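Long-range contact in serine proteinase inhibitor 1 (Myxoma virus, PDB 6BJ5), which inhibits serine proteases as a serpin and contributes to the virulence of the virus: residues 36-47 with 142-150. Residues are numbered along the deposited sequence; the frame is centred on the assembly and turned at random.
Sequences SPYGLTSALSVL and MLLLSSVRM
Leu144 carries the tight end of this contact: CD1 packs on Val46 and the Leu47 backbone, 3.5 Å from Val46 CG1 and 3.3 Å from Leu47 N, whereas CD2 leans mainly on Ala43, 3.5 Å from Ala43 O. Chi1 of -161°, with CG roughly anti to the backbone N, carries this fork to the helix surface. Two residues further along the strand, on the same face, Ser146 comes so near Ala43 that the CA atoms are 5.2 Å apart. Its hydroxyl donates to Gly39 O (OG to O 3.1 Å), in the carbonyl plane and on a lone pair, while Ala43 N also bonds that oxygen. Val148 CG2 then fits over Gly39 CA at 3.7 Å and meets the Tyr38 ring at its edge, CD2 being 3.6 Å away.

Packing thins at Ser36, whose OG is 4.2 Å from Val148 CG2; this N-cap hydroxyl is occupied by Gly39 N and by Leu29 O of the second chain, probably the C-terminal piece left by cleavage. Every touching residue is buried, so neither end opens to solvent.

Helix 37-49 thus backs the central serpin sheet, consistent with helix B beneath the shutter region. Strand 305-314 runs antiparallel between 142-153 and 293-302, consistent with the inserted reactive-centre loop of a cleaved serpin. Chemically, one directed Ser146-Gly39 bond amid apolar contacts probably helps align helix and strand.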
ATOM      1  N   SER A  36      -0.076   0.904  -0.695  1.00 19.71           N
ATOM      2  CA  SER A  36       0.506  -0.279  -0.080  1.00 15.20           C
ATOM      3  C   SER A  36       1.914  -0.455  -0.593  1.00 27.91           C
ATOM      4  O   SER A  36       2.101  -0.970  -1.709  1.00 14.19           O
ATOM      5  CB  SER A  36      -0.297  -1.532  -0.362  1.00 12.47           C
ATOM      6  OG  SER A  36       0.410  -2.640   0.188  1.00 24.19           O
ATOM      7  N   PRO A  37       2.931  -0.021   0.162  1.00 33.23           N
ATOM      8  CA  PRO A  37       4.313  -0.369  -0.203  1.00 22.38           C
ATOM      9  C   PRO A  37       4.562  -1.870  -0.257  1.00 19.99           C
ATOM     10  O   PRO A  37       5.298  -2.329  -1.133  1.00 32.52           O
ATOM     11  CB  PRO A  37       5.139   0.329   0.883  1.00 22.59           C
ATOM     12  CG  PRO A  37       4.183   0.607   1.976  1.00 23.09           C
ATOM     13  CD  PRO A  37       2.882   0.860   1.335  1.00 22.53           C
ATOM     14  N   TYR A  38       3.997  -2.655   0.663  1.00 23.97           N
ATOM     15  CA  TYR A  38       4.185  -4.103   0.607  1.00 20.12           C
ATOM     16  C   TYR A  38       3.610  -4.681  -0.679  1.00 31.35           C
ATOM     17  O   TYR A  38       4.220  -5.543  -1.319  1.00 30.43           O
ATOM     18  CB  TYR A  38       3.506  -4.761   1.786  1.00 22.45           C
ATOM     19  CG  TYR A  38       3.655  -6.259   1.821  1.00 29.13           C
ATOM     20  CD1 TYR A  38       4.828  -6.836   2.272  1.00 41.72           C
ATOM     21  CD2 TYR A  38       2.636  -7.097   1.395  1.00 26.40           C
ATOM     22  CE1 TYR A  38       4.978  -8.199   2.333  1.00 41.84           C
ATOM     23  CE2 TYR A  38       2.782  -8.471   1.438  1.00 32.70           C
ATOM     24  CZ  TYR A  38       3.962  -9.011   1.916  1.00 43.28           C
ATOM     25  OH  TYR A  38       4.159 -10.367   1.985  1.00 49.71           O
ATOM     26  N   GLY A  39       2.405  -4.251  -1.047  1.00 32.25           N
ATOM     27  CA  GLY A  39       1.785  -4.759  -2.263  1.00 24.04           C
ATOM     28  C   GLY A  39       2.590  -4.455  -3.515  1.00 26.07           C
ATOM     29  O   GLY A  39       2.622  -5.255  -4.453  1.00 27.59           O
ATOM     30  N   LEU A  40       3.199  -3.269  -3.577  1.00 24.97           N
ATOM     31  CA  LEU A  40       4.063  -2.936  -4.707  1.00 24.68           C
ATOM     32  C   LEU A  40       5.297  -3.823  -4.718  1.00 28.32           C
ATOM     33  O   LEU A  40       5.624  -4.450  -5.729  1.00 34.69           O
ATOM     34  CB  LEU A  40       4.481  -1.469  -4.630  1.00 11.89           C
ATOM     35  CG  LEU A  40       5.351  -1.001  -5.799  1.00 15.26           C
ATOM     36  CD1 LEU A  40       4.653  -1.312  -7.118  1.00 14.20           C
ATOM     37  CD2 LEU A  40       5.605   0.512  -5.718  1.00  8.67           C
ATOM     38  N   THR A  41       5.982  -3.889  -3.575  1.00 26.97           N
ATOM     39  CA  THR A  41       7.204  -4.663  -3.416  1.00 22.14           C
ATOM     40  C   THR A  41       6.982  -6.131  -3.739  1.00 25.44           C
ATOM     41  O   THR A  41       7.841  -6.773  -4.361  1.00 24.59           O
ATOM     42  CB  THR A  41       7.714  -4.491  -1.986  1.00 23.95           C
ATOM     43  OG1 THR A  41       8.170  -3.142  -1.819  1.00 25.91           O
ATOM     44  CG2 THR A  41       8.864  -5.462  -1.683  1.00 18.59           C
ATOM     45  N   SER A  42       5.851  -6.695  -3.295  1.00 21.02           N
ATOM     46  CA  SER A  42       5.583  -8.102  -3.584  1.00 22.35           C
ATOM     47  C   SER A  42       5.408  -8.342  -5.080  1.00 22.38           C
ATOM     48  O   SER A  42       5.942  -9.317  -5.622  1.00 28.96           O
ATOM     49  CB  SER A  42       4.352  -8.565  -2.815  1.00 35.71           C
ATOM     50  OG  SER A  42       4.536  -8.360  -1.422  1.00 50.79           O
ATOM     51  N   ALA A  43       4.722  -7.431  -5.773  1.00 23.82           N
ATOM     52  CA  ALA A  43       4.536  -7.549  -7.214  1.00 18.34           C
ATOM     53  C   ALA A  43       5.871  -7.494  -7.946  1.00 30.41           C
ATOM     54  O   ALA A  43       6.174  -8.354  -8.782  1.00 32.39           O
ATOM     55  CB  ALA A  43       3.609  -6.428  -7.702  1.00  8.60           C
ATOM     56  N   LEU A  44       6.686  -6.480  -7.633  1.00 26.73           N
ATOM     57  CA  LEU A  44       7.998  -6.334  -8.254  1.00 15.16           C
ATOM     58  C   LEU A  44       8.872  -7.554  -7.990  1.00 19.34           C
ATOM     59  O   LEU A  44       9.680  -7.946  -8.844  1.00  9.72           O
ATOM     60  CB  LEU A  44       8.688  -5.082  -7.722  1.00 16.42           C
ATOM     61  CG  LEU A  44       8.095  -3.708  -8.007  1.00 21.41           C
ATOM     62  CD1 LEU A  44       8.996  -2.622  -7.429  1.00 12.55           C
ATOM     63  CD2 LEU A  44       7.935  -3.517  -9.492  1.00 11.08           C
ATOM     64  N   SER A  45       8.726  -8.162  -6.812  1.00 19.43           N
ATOM     65  CA  SER A  45       9.533  -9.327  -6.463  1.00 23.26           C
ATOM     66  C   SER A  45       9.207 -10.515  -7.365  1.00 32.80           C
ATOM     67  O   SER A  45      10.110 -11.236  -7.811  1.00 32.99           O
ATOM     68  CB  SER A  45       9.307  -9.659  -4.988  1.00 31.55           C
ATOM     69  OG  SER A  45      10.074 -10.760  -4.550  1.00 35.21           O
ATOM     70  N   VAL A  46       7.923 -10.708  -7.677  1.00 37.00           N
ATOM     71  CA  VAL A  46       7.522 -11.718  -8.656  1.00 17.91           C
ATOM     72  C   VAL A  46       8.043 -11.349 -10.038  1.00 20.93           C
ATOM     73  O   VAL A  46       8.666 -12.171 -10.719  1.00 26.51           O
ATOM     74  CB  VAL A  46       5.992 -11.876  -8.658  1.00 27.96           C
ATOM     75  CG1 VAL A  46       5.552 -12.790  -9.790  1.00 21.46           C
ATOM     76  CG2 VAL A  46       5.515 -12.416  -7.310  1.00 15.90           C
ATOM     77  N   LEU A  47       7.813 -10.094 -10.469  1.00 30.57           N
ATOM     78  CA  LEU A  47       8.281  -9.624 -11.777  1.00 29.10           C
ATOM     79  C   LEU A  47       9.758  -9.892 -11.975  1.00 35.84           C
ATOM     80  O   LEU A  47      10.228 -10.015 -13.109  1.00 44.44           O
ATOM     81  CB  LEU A  47       8.035  -8.122 -11.911  1.00 25.20           C
ATOM     82  CG  LEU A  47       8.389  -7.469 -13.249  1.00 24.68           C
ATOM     83  CD1 LEU A  47       7.522  -8.025 -14.346  1.00 26.82           C
ATOM     84  CD2 LEU A  47       8.224  -5.971 -13.202  1.00 24.87           C
ATOM     85  N   MET A 142       0.489 -10.194 -20.348  1.00 23.90           N
ATOM     86  CA  MET A 142       0.746 -10.752 -19.029  1.00 28.21           C
ATOM     87  C   MET A 142       0.037  -9.896 -17.981  1.00 31.95           C
ATOM     88  O   MET A 142      -0.127  -8.693 -18.184  1.00 29.62           O
ATOM     89  CB  MET A 142       2.244 -10.775 -18.755  1.00 22.88           C
ATOM     90  CG  MET A 142       2.749  -9.434 -18.173  1.00 34.39           C
ATOM     91  SD  MET A 142       4.521  -9.394 -18.080  1.00 46.86           S
ATOM     92  CE  MET A 142       4.770 -11.106 -17.651  1.00 26.46           C
ATOM     93  N   LEU A 143      -0.443 -10.501 -16.894  1.00 19.81           N
ATOM     94  CA  LEU A 143      -0.934  -9.705 -15.779  1.00 17.87           C
ATOM     95  C   LEU A 143      -0.288 -10.254 -14.519  1.00 24.49           C
ATOM     96  O   LEU A 143      -0.422 -11.447 -14.224  1.00 20.72           O
ATOM     97  CB  LEU A 143      -2.462  -9.745 -15.690  1.00 21.68           C
ATOM     98  CG  LEU A 143      -2.947  -8.920 -14.503  1.00 32.52           C
ATOM     99  CD1 LEU A 143      -2.838  -7.429 -14.888  1.00 25.06           C
ATOM    100  CD2 LEU A 143      -4.358  -9.296 -14.128  1.00 36.39           C
ATOM    101  N   LEU A 144       0.486  -9.424 -13.836  1.00 23.58           N
ATOM    102  CA  LEU A 144       1.098  -9.812 -12.577  1.00 22.27           C
ATOM    103  C   LEU A 144       0.289  -9.131 -11.491  1.00 25.89           C
ATOM    104  O   LEU A 144       0.163  -7.903 -11.495  1.00 18.64           O
ATOM    105  CB  LEU A 144       2.554  -9.375 -12.498  1.00 27.37           C
ATOM    106  CG  LEU A 144       3.388 -10.110 -11.454  1.00 39.63           C
ATOM    107  CD1 LEU A 144       4.858 -10.023 -11.822  1.00 29.65           C
ATOM    108  CD2 LEU A 144       3.155  -9.603 -10.031  1.00 30.01           C
ATOM    109  N   LEU A 145      -0.274  -9.913 -10.580  1.00 24.00           N
ATOM    110  CA  LEU A 145      -1.225  -9.354  -9.637  1.00 26.53           C
ATOM    111  C   LEU A 145      -0.812  -9.701  -8.209  1.00 36.28           C
ATOM    112  O   LEU A 145      -0.561 -10.876  -7.892  1.00 25.95           O
ATOM    113  CB  LEU A 145      -2.639  -9.838  -9.955  1.00 26.25           C
ATOM    114  CG  LEU A 145      -3.667  -9.412  -8.913  1.00 41.39           C
ATOM    115  CD1 LEU A 145      -3.978  -7.949  -9.085  1.00 32.63           C
ATOM    116  CD2 LEU A 145      -4.923 -10.246  -9.036  1.00 52.04           C
ATOM    117  N   SER A 146      -0.732  -8.660  -7.366  1.00 28.82           N
ATOM    118  CA  SER A 146      -0.403  -8.748  -5.942  1.00 30.55           C
ATOM    119  C   SER A 146      -1.558  -8.178  -5.115  1.00 33.76           C
ATOM    120  O   SER A 146      -1.917  -6.999  -5.258  1.00 31.48           O
ATOM    121  CB  SER A 146       0.892  -7.985  -5.635  1.00 36.82           C
ATOM    122  OG  SER A 146       1.263  -8.082  -4.264  1.00 40.79           O
ATOM    123  N   SER A 147      -2.115  -8.999  -4.231  1.00 21.03           N
ATOM    124  CA  SER A 147      -3.253  -8.615  -3.404  1.00 22.58           C
ATOM    125  C   SER A 147      -2.848  -8.648  -1.937  1.00 33.52           C
ATOM    126  O   SER A 147      -2.235  -9.621  -1.487  1.00 34.90           O
ATOM    127  CB  SER A 147      -4.411  -9.574  -3.616  1.00 23.85           C
ATOM    128  OG  SER A 147      -4.907  -9.434  -4.932  1.00 51.96           O
ATOM    129  N   VAL A 148      -3.208  -7.602  -1.186  1.00 31.80           N
ATOM    130  CA  VAL A 148      -2.920  -7.523   0.242  1.00 31.97           C
ATOM    131  C   VAL A 148      -4.224  -7.217   0.959  1.00 30.24           C
ATOM    132  O   VAL A 148      -4.967  -6.317   0.542  1.00 29.44           O
ATOM    133  CB  VAL A 148      -1.860  -6.453   0.584  1.00 21.68           C
ATOM    134  CG1 VAL A 148      -1.553  -6.516   2.052  1.00 18.54           C
ATOM    135  CG2 VAL A 148      -0.585  -6.666  -0.205  1.00 18.70           C
ATOM    136  N   ARG A 149      -4.504  -7.959   2.034  1.00 24.81           N
ATOM    137  CA  ARG A 149      -5.722  -7.728   2.806  1.00 31.58           C
ATOM    138  C   ARG A 149      -5.425  -7.758   4.296  1.00 33.87           C
ATOM    139  O   ARG A 149      -4.639  -8.586   4.768  1.00 27.83           O
ATOM    140  CB  ARG A 149      -6.784  -8.785   2.529  1.00 31.71           C
ATOM    141  CG  ARG A 149      -7.212  -8.873   1.077  1.00 43.20           C
ATOM    142  CD  ARG A 149      -8.229  -7.830   0.682  1.00 43.44           C
ATOM    143  NE  ARG A 149      -8.783  -8.155  -0.633  1.00 58.51           N
ATOM    144  CZ  ARG A 149      -8.138  -8.033  -1.793  1.00 64.86           C
ATOM    145  NH1 ARG A 149      -6.887  -7.579  -1.833  1.00 53.18           N
ATOM    146  NH2 ARG A 149      -8.755  -8.375  -2.922  1.00 72.60           N
ATOM    147  N   MET A 150      -6.055  -6.849   5.030  1.00 28.46           N
ATOM    148  CA  MET A 150      -5.947  -6.859   6.477  1.00 24.89           C
ATOM    149  C   MET A 150      -7.264  -6.375   7.048  1.00 38.96           C
ATOM    150  O   MET A 150      -7.777  -5.334   6.621  1.00 40.72           O
ATOM    151  CB  MET A 150      -4.812  -5.978   6.971  1.00 42.20           C
ATOM    152  CG  MET A 150      -4.631  -6.064   8.459  1.00 59.79           C
ATOM    153  SD  MET A 150      -3.472  -4.807   8.920  1.00 76.44           S
ATOM    154  CE  MET A 150      -4.224  -3.446   8.024  1.00 83.00           C
TER